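Local coordinates for protein beta-mannosidase (Trichoderma harzianum, PDB 4CVU) that probably hydrolyses beta-linked mannose residues from the non-reducing ends of mannosides, as a fungal beta-mannosidase of glycoside hydrolase family 2, at residues P54-L59 / A394-R398; L74-R80 / G633-N637; W200-P204 / I711-W717. One frame throughout, in Å; residues are numbered along the deposited sequence.

Interaction 1 (P54-L59 / A394-R398)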
# COMPACT_ATOMS: atom_id res chain seq x y z
N PRO A 54 14.79 -24.45 -5.41
CA PRO A 54 15.39 -23.22 -5.95
C PRO A 54 14.80 -21.92 -5.35
O PRO A 54 13.63 -21.86 -5.04
CB PRO A 54 15.06 -23.29 -7.44
CG PRO A 54 14.48 -24.64 -7.71
CD PRO A 54 13.95 -25.15 -6.41
N SER A 55 15.64 -20.90 -5.21
CA SER A 55 15.21 -19.56 -4.82
C SER A 55 16.29 -18.51 -5.08
O SER A 55 17.35 -18.81 -5.58
CB SER A 55 14.87 -19.53 -3.34
OG SER A 55 14.11 -18.38 -3.02
N GLN A 56 16.00 -17.27 -4.68
CA GLN A 56 16.99 -16.23 -4.56
C GLN A 56 16.76 -15.49 -3.25
O GLN A 56 15.66 -15.49 -2.73
CB GLN A 56 16.88 -15.26 -5.73
CG GLN A 56 17.31 -15.83 -7.07
CD GLN A 56 16.66 -15.11 -8.26
OE1 GLN A 56 15.53 -14.65 -8.16
NE2 GLN A 56 17.39 -15.00 -9.39
N ALA A 57 17.79 -14.85 -2.72
CA ALA A 57 17.76 -14.29 -1.38
C ALA A 57 16.64 -13.27 -1.12
O ALA A 57 16.01 -13.31 -0.06
CB ALA A 57 19.13 -13.69 -1.04
N HIS A 58 16.36 -12.37 -2.09
CA HIS A 58 15.20 -11.46 -1.96
C HIS A 58 13.92 -12.22 -1.63
O HIS A 58 13.14 -11.80 -0.76
CB HIS A 58 14.97 -10.66 -3.23
CG HIS A 58 16.06 -9.71 -3.54
ND1 HIS A 58 17.28 -10.12 -4.03
CD2 HIS A 58 16.12 -8.36 -3.43
CE1 HIS A 58 18.05 -9.06 -4.20
NE2 HIS A 58 17.37 -7.98 -3.84
N LEU A 59 13.71 -13.35 -2.30
CA LEU A 59 12.47 -14.09 -2.09
C LEU A 59 12.42 -14.74 -0.70
O LEU A 59 11.38 -14.76 -0.07
CB LEU A 59 12.21 -15.13 -3.20
CG LEU A 59 12.23 -14.58 -4.64
CD1 LEU A 59 12.08 -15.74 -5.62
CD2 LEU A 59 11.18 -13.47 -4.85
N ALA A 394 11.29 -10.14 -11.83
CA ALA A 394 12.69 -9.90 -11.54
C ALA A 394 13.33 -11.12 -10.85
O ALA A 394 14.57 -11.22 -10.77
CB ALA A 394 12.86 -8.62 -10.73
N PHE A 395 12.50 -12.03 -10.34
CA PHE A 395 12.95 -13.23 -9.66
C PHE A 395 12.41 -14.49 -10.35
O PHE A 395 11.28 -14.93 -10.12
CB PHE A 395 12.56 -13.17 -8.19
CG PHE A 395 12.85 -11.85 -7.56
CD1 PHE A 395 14.15 -11.50 -7.20
CD2 PHE A 395 11.87 -10.94 -7.37
CE1 PHE A 395 14.42 -10.27 -6.63
CE2 PHE A 395 12.13 -9.71 -6.84
CZ PHE A 395 13.41 -9.36 -6.46
N TRP A 396 13.23 -15.06 -11.20
CA TRP A 396 12.81 -16.17 -12.06
C TRP A 396 12.26 -17.36 -11.26
O TRP A 396 11.27 -17.94 -11.67
CB TRP A 396 13.96 -16.62 -12.98
CG TRP A 396 13.95 -15.87 -14.31
CD1 TRP A 396 14.76 -14.84 -14.68
CD2 TRP A 396 13.06 -16.08 -15.40
NE1 TRP A 396 14.44 -14.40 -15.95
CE2 TRP A 396 13.40 -15.16 -16.42
CE3 TRP A 396 12.02 -16.99 -15.63
CZ2 TRP A 396 12.74 -15.13 -17.61
CZ3 TRP A 396 11.37 -16.95 -16.81
CH2 TRP A 396 11.75 -16.03 -17.82
N PRO A 397 12.85 -17.66 -10.10
CA PRO A 397 12.27 -18.78 -9.37
C PRO A 397 10.76 -18.71 -9.07
O PRO A 397 10.13 -19.76 -8.97
CB PRO A 397 13.07 -18.80 -8.08
CG PRO A 397 14.41 -18.28 -8.49
CD PRO A 397 14.06 -17.16 -9.44
N ARG A 398 10.18 -17.52 -8.93
CA ARG A 398 8.75 -17.49 -8.57
C ARG A 398 7.85 -17.48 -9.79
O ARG A 398 6.62 -17.43 -9.67
CB ARG A 398 8.44 -16.30 -7.61
CG ARG A 398 8.65 -14.91 -8.18
CD ARG A 398 8.26 -13.90 -7.09
NE ARG A 398 8.50 -12.53 -7.51
CZ ARG A 398 8.11 -11.47 -6.80
NH1 ARG A 398 7.54 -11.62 -5.61
NH2 ARG A 398 8.32 -10.25 -7.26
O HOH W 1 15.80 -13.65 -11.69
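F395, L59 and P397 give up most of the area here, and they meet almost without polar help: no direct hydrogen bond joins the two segments. L59 is the wedge. Its m,t rotamer sends CD2 to 3.6 Å from F395 CG, while CD1 lies 4.0 Å from P397 CB, so one leucine fills the gap between the phenyl ring and the proline. One residue earlier, H58 CB rests 3.5 Å from F395 CE1. Q56 comes in from the N-cap position; its OE1 is 3.2 Å from P397 CD and at the edge of the F395 ring, with no polar partner. Its NE2 instead donates to water 1 (3.1 Å), which also binds A394 O at 2.9 Å and W396 N at 3.0 Å. R398 carries its charge past L59 to D393 and E69. The contact thus sets the start of helix 57-63, in the galactose-binding-like part, against the loop between strand 380-389 and helix 401-413, with strand 87-91 touching S55 and A57.

Interaction 2 (L74-R80 / G633-N637). With CD (cadmium ion), chain O; NAG (2-acetamido-2-deoxy-beta-D-glucopyranose), chain L.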
# COMPACT_ATOMS: atom_id res chain seq x y z
N LEU A 74 9.42 2.33 -3.27
CA LEU A 74 10.72 2.74 -3.80
C LEU A 74 11.77 1.72 -3.43
O LEU A 74 12.93 2.08 -3.21
CB LEU A 74 11.12 4.15 -3.30
CG LEU A 74 10.27 5.28 -3.87
CD1 LEU A 74 10.56 6.54 -3.08
CD2 LEU A 74 10.51 5.50 -5.37
N ASN A 75 11.37 0.45 -3.39
CA ASN A 75 12.26 -0.68 -3.05
C ASN A 75 13.41 -0.90 -3.99
O ASN A 75 14.36 -1.57 -3.60
CB ASN A 75 11.51 -1.98 -2.94
CG ASN A 75 10.78 -2.15 -1.58
OD1 ASN A 75 9.96 -3.06 -1.43
ND2 ASN A 75 11.03 -1.28 -0.64
N ASP A 76 13.34 -0.37 -5.21
CA ASP A 76 14.48 -0.45 -6.12
C ASP A 76 15.63 0.28 -5.47
O ASP A 76 16.76 -0.07 -5.70
CB ASP A 76 14.18 0.18 -7.50
CG ASP A 76 15.15 -0.25 -8.57
OD1 ASP A 76 15.67 -1.36 -8.48
OD2 ASP A 76 15.40 0.52 -9.55
N PHE A 77 15.33 1.31 -4.67
CA PHE A 77 16.35 2.05 -3.93
C PHE A 77 16.59 1.43 -2.57
O PHE A 77 17.75 1.08 -2.24
CB PHE A 77 15.97 3.53 -3.81
CG PHE A 77 16.01 4.25 -5.13
CD1 PHE A 77 17.21 4.50 -5.75
CD2 PHE A 77 14.85 4.60 -5.78
CE1 PHE A 77 17.26 5.13 -6.98
CE2 PHE A 77 14.89 5.23 -7.01
CZ PHE A 77 16.09 5.49 -7.62
N ASP A 78 15.51 1.24 -1.83
CA ASP A 78 15.58 0.89 -0.43
C ASP A 78 16.17 -0.50 -0.19
O ASP A 78 16.65 -0.77 0.92
CB ASP A 78 14.21 0.94 0.22
CG ASP A 78 13.50 2.31 0.10
OD1 ASP A 78 14.10 3.35 -0.19
OD2 ASP A 78 12.28 2.31 0.26
N LEU A 79 16.11 -1.39 -1.19
CA LEU A 79 16.61 -2.76 -1.03
C LEU A 79 18.06 -3.02 -1.49
O LEU A 79 18.52 -4.15 -1.49
CB LEU A 79 15.68 -3.75 -1.73
CG LEU A 79 14.25 -3.76 -1.19
CD1 LEU A 79 13.48 -4.82 -1.92
CD2 LEU A 79 14.18 -4.04 0.30
N ARG A 80 18.78 -1.96 -1.85
CA ARG A 80 20.11 -2.12 -2.42
C ARG A 80 21.14 -2.72 -1.44
O ARG A 80 22.11 -3.33 -1.86
CB ARG A 80 20.61 -0.81 -3.01
CG ARG A 80 19.96 -0.48 -4.32
CD ARG A 80 20.51 0.81 -4.89
NE ARG A 80 20.01 1.06 -6.25
CZ ARG A 80 20.05 2.25 -6.84
NH1 ARG A 80 20.61 3.28 -6.19
NH2 ARG A 80 19.56 2.43 -8.08
N GLY A 633 22.97 5.21 -13.99
CA GLY A 633 23.78 5.11 -12.78
C GLY A 633 22.89 4.94 -11.58
O GLY A 633 21.71 4.58 -11.72
N LEU A 634 23.43 5.23 -10.41
CA LEU A 634 22.75 4.91 -9.16
C LEU A 634 21.96 6.05 -8.52
O LEU A 634 21.40 5.87 -7.46
CB LEU A 634 23.77 4.33 -8.17
CG LEU A 634 24.36 2.95 -8.48
CD1 LEU A 634 25.47 2.58 -7.50
CD2 LEU A 634 23.31 1.85 -8.47
N THR A 635 21.88 7.21 -9.16
CA THR A 635 21.13 8.33 -8.56
C THR A 635 19.60 8.16 -8.64
O THR A 635 19.10 7.34 -9.44
CB THR A 635 21.48 9.67 -9.22
OG1 THR A 635 21.07 9.66 -10.59
CG2 THR A 635 22.98 9.95 -9.11
N ARG A 636 18.88 8.93 -7.83
CA ARG A 636 17.42 9.10 -7.97
C ARG A 636 17.20 10.16 -9.02
O ARG A 636 17.08 11.34 -8.72
CB ARG A 636 16.75 9.53 -6.66
CG ARG A 636 16.80 8.48 -5.57
CD ARG A 636 15.83 8.80 -4.43
NE ARG A 636 15.80 7.72 -3.44
CZ ARG A 636 14.82 7.51 -2.57
NH1 ARG A 636 13.75 8.30 -2.52
NH2 ARG A 636 14.91 6.50 -1.71
N ASN A 637 17.17 9.73 -10.27
CA ASN A 637 17.18 10.64 -11.39
C ASN A 637 15.74 11.03 -11.81
O ASN A 637 15.14 10.46 -12.74
CB ASN A 637 17.98 10.00 -12.50
CG ASN A 637 18.43 10.99 -13.54
OD1 ASN A 637 17.79 12.01 -13.76
ND2 ASN A 637 19.56 10.70 -14.18
CD CD O . 10.16 -1.86 1.48
C1 NAG L . 20.21 10.64 -17.54
C2 NAG L . 20.32 11.48 -18.78
C3 NAG L . 21.79 11.69 -19.11
C4 NAG L . 22.48 12.28 -17.88
C5 NAG L . 22.22 11.41 -16.65
C6 NAG L . 22.84 11.95 -15.38
C7 NAG L . 18.85 11.43 -20.76
C8 NAG L . 18.16 10.58 -21.80
N2 NAG L . 19.60 10.81 -19.85
O3 NAG L . 21.86 12.54 -20.26
O4 NAG L . 23.88 12.40 -18.07
O5 NAG L . 20.82 11.31 -16.45
O6 NAG L . 22.35 13.25 -15.16
O7 NAG L . 18.67 12.65 -20.78
O HOH W 2 19.54 4.57 -9.99
O HOH W 3 11.70 -3.47 2.95
O HOH W 4 8.72 -1.93 3.67
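Two arginines, one reaching out from each segment, do most of the work at this surface contact. R80, at the end of the 74-80 segment, is nearly fully extended (m,t,t), and that stretch brings NH1 to the carbonyl O of L634 in a good hydrogen bond of 3.0 Å. R80 NH2 donates to water 2 (2.9 Å), which bonds G633 O at 2.8 Å and T635 O at 2.9 Å; R80 NH2 also forms a salt bridge with E184. The m,t rotamer of L634 lays its CD2 over one face of this guanidinium, 3.7 Å from R80 CZ. R636, centre of an inverse gamma turn, is extended too (m,t,t), running back along F77: its CG sits 3.8 Å from the ring centroid in a CH-pi contact. At the far end R636 NH2 makes a rather long salt bridge, 3.6 Å, to D78 OD1, and NH1 has a weak hydrogen bond to G65 O of the second subunit. N637, in a t rotamer, turns away to cap helix 638-655 and gives ND2 to O5 of the NAG at 2.7 Å. One arginine bonded to a carbonyl and one laid over F77 and paired with D78 therefore hold this junction, as suits a partly solvated place beside a glycan and the subunit interface.

Interaction 3 (W200-P204 / I711-W717)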
# COMPACT_ATOMS: atom_id res chain seq x y z
N TRP A 200 16.73 -1.95 -16.21
CA TRP A 200 16.51 -1.60 -17.64
C TRP A 200 15.50 -0.46 -17.65
O TRP A 200 14.98 -0.03 -16.58
CB TRP A 200 16.05 -2.83 -18.47
CG TRP A 200 16.60 -2.89 -19.94
CD1 TRP A 200 15.96 -2.47 -21.06
CD2 TRP A 200 17.87 -3.41 -20.39
NE1 TRP A 200 16.75 -2.66 -22.18
CE2 TRP A 200 17.93 -3.23 -21.79
CE3 TRP A 200 18.96 -3.97 -19.74
CZ2 TRP A 200 19.03 -3.61 -22.55
CZ3 TRP A 200 20.07 -4.39 -20.51
CH2 TRP A 200 20.08 -4.20 -21.92
N ASP A 201 15.20 0.05 -18.84
CA ASP A 201 14.29 1.16 -18.98
C ASP A 201 12.81 0.77 -18.83
O ASP A 201 11.98 1.64 -18.95
CB ASP A 201 14.53 1.97 -20.29
CG ASP A 201 14.40 1.16 -21.55
OD1 ASP A 201 14.05 -0.05 -21.54
OD2 ASP A 201 14.64 1.77 -22.63
N TRP A 202 12.52 -0.48 -18.46
CA TRP A 202 11.20 -0.89 -18.05
C TRP A 202 11.20 -1.71 -16.76
O TRP A 202 10.19 -2.26 -16.45
CB TRP A 202 10.49 -1.74 -19.13
CG TRP A 202 11.40 -2.59 -19.93
CD1 TRP A 202 11.78 -2.36 -21.24
CD2 TRP A 202 12.11 -3.73 -19.49
NE1 TRP A 202 12.68 -3.32 -21.63
CE2 TRP A 202 12.89 -4.17 -20.57
CE3 TRP A 202 12.18 -4.45 -18.27
CZ2 TRP A 202 13.72 -5.27 -20.47
CZ3 TRP A 202 12.96 -5.54 -18.20
CH2 TRP A 202 13.73 -5.96 -19.27
N GLY A 203 12.31 -1.81 -16.06
CA GLY A 203 12.39 -2.73 -14.87
C GLY A 203 13.41 -2.29 -13.87
O GLY A 203 14.25 -1.39 -14.15
N PRO A 204 13.33 -2.88 -12.64
CA PRO A 204 14.17 -2.54 -11.50
C PRO A 204 15.51 -3.27 -11.54
O PRO A 204 15.76 -4.13 -12.45
CB PRO A 204 13.34 -3.04 -10.29
CG PRO A 204 12.61 -4.24 -10.84
CD PRO A 204 12.34 -3.93 -12.31
N ILE A 711 7.57 -6.49 -16.28
CA ILE A 711 8.28 -7.13 -15.17
C ILE A 711 7.86 -6.62 -13.79
O ILE A 711 8.12 -7.27 -12.77
CB ILE A 711 9.81 -6.91 -15.35
CG1 ILE A 711 10.58 -7.99 -14.67
CG2 ILE A 711 10.24 -5.56 -14.86
CD1 ILE A 711 12.09 -7.93 -14.92
N TRP A 712 7.18 -5.47 -13.76
CA TRP A 712 6.65 -4.87 -12.53
C TRP A 712 5.65 -3.75 -12.88
O TRP A 712 5.39 -3.48 -14.05
CB TRP A 712 7.79 -4.38 -11.60
CG TRP A 712 8.53 -3.15 -12.02
CD1 TRP A 712 8.71 -2.69 -13.27
CD2 TRP A 712 9.20 -2.23 -11.14
NE1 TRP A 712 9.46 -1.54 -13.24
CE2 TRP A 712 9.77 -1.23 -11.95
CE3 TRP A 712 9.36 -2.15 -9.77
CZ2 TRP A 712 10.50 -0.15 -11.41
CZ3 TRP A 712 10.09 -1.05 -9.23
CH2 TRP A 712 10.65 -0.08 -10.07
N GLN A 713 5.17 -3.04 -11.88
CA GLN A 713 4.10 -2.05 -12.04
C GLN A 713 4.67 -0.66 -12.33
O GLN A 713 5.16 0.01 -11.43
CB GLN A 713 3.22 -2.05 -10.79
CG GLN A 713 2.69 -3.41 -10.46
CD GLN A 713 3.61 -4.18 -9.61
OE1 GLN A 713 4.83 -3.93 -9.60
NE2 GLN A 713 3.05 -5.11 -8.85
N ALA A 714 4.60 -0.22 -13.58
CA ALA A 714 5.32 0.95 -13.95
C ALA A 714 4.94 1.36 -15.35
O ALA A 714 4.45 0.55 -16.12
CB ALA A 714 6.84 0.66 -13.89
N PRO A 715 5.13 2.62 -15.69
CA PRO A 715 4.80 3.01 -17.07
C PRO A 715 5.82 2.45 -18.05
O PRO A 715 7.01 2.70 -17.90
CB PRO A 715 4.82 4.52 -17.04
CG PRO A 715 5.61 4.89 -15.89
CD PRO A 715 5.62 3.76 -14.90
N THR A 716 5.35 1.65 -19.01
CA THR A 716 6.24 1.05 -20.02
C THR A 716 5.60 0.85 -21.40
O THR A 716 4.46 1.25 -21.67
CB THR A 716 6.67 -0.37 -19.60
OG1 THR A 716 5.59 -1.26 -19.92
CG2 THR A 716 7.06 -0.50 -18.05
N TRP A 717 6.30 0.15 -22.26
CA TRP A 717 5.79 -0.22 -23.59
C TRP A 717 4.89 -1.49 -23.59
O TRP A 717 4.41 -1.92 -24.64
CB TRP A 717 6.96 -0.42 -24.57
CG TRP A 717 7.96 0.69 -24.71
CD1 TRP A 717 8.06 1.57 -25.78
CD2 TRP A 717 9.05 1.03 -23.83
NE1 TRP A 717 9.06 2.45 -25.57
CE2 TRP A 717 9.71 2.15 -24.41
CE3 TRP A 717 9.51 0.54 -22.61
CZ2 TRP A 717 10.78 2.79 -23.79
CZ3 TRP A 717 10.59 1.16 -21.99
CH2 TRP A 717 11.22 2.29 -22.59
O HOH W 5 9.68 2.13 -17.25
O HOH W 6 7.94 -3.74 -16.97
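I711 opens the second segment by pressing CG2 against the turn in 200-204: it lies 3.6 Å from G203 CA and 3.7 Å from P204 CD. A CB on G203 would fall only 2.9 Å from that I711 CG2, so there is no room for a side chain. Water 6 joins I711 N (2.9 Å) to W202 O (2.7 Å). W712 follows, offering its indole face to P204, whose CD stands 3.7 Å from the five-membered ring centroid in a CH-pi contact; R625 makes a cation-pi contact with the same indole. This loop follows strand 702-705, which runs parallel to 380-389, and is consistent with a beta-alpha loop of the (beta/alpha)8 barrel expected in family 2, here packed against the galactose-binding-like part. Further on, P715 O takes water 5 at 2.8 Å, which also reaches D201 O at 2.9 Å. T716 CG2 packs 3.8 Å from W202 CB. Last comes W717, its CZ3 3.4 Å from D201 O and 3.8 Å from W202 CD1, its NE1 hydrogen-bonded to Y575.

In the fold
From the N terminus, the chain lays down 54-59, 74-80 and 200-204 within its galactose-binding-like part, then passes through the seven-stranded sheet bounded by strands 227-237 and 340-346 before any of the three loops closes. Interaction 1 closes first, at 394-398, just past strand 380-389; interaction 2 follows at 633-637, ahead of helix 638-655; interaction 3 comes last, at 711-717, beyond strand 702-705. Partners return in the order in which they left, so every pair of loops crosses and none nests. The three form a chain in space: A394 packs on I711, and D76 on P204. Together they tie the N-terminal galactose-binding-like part to three loops of the probable barrel domain.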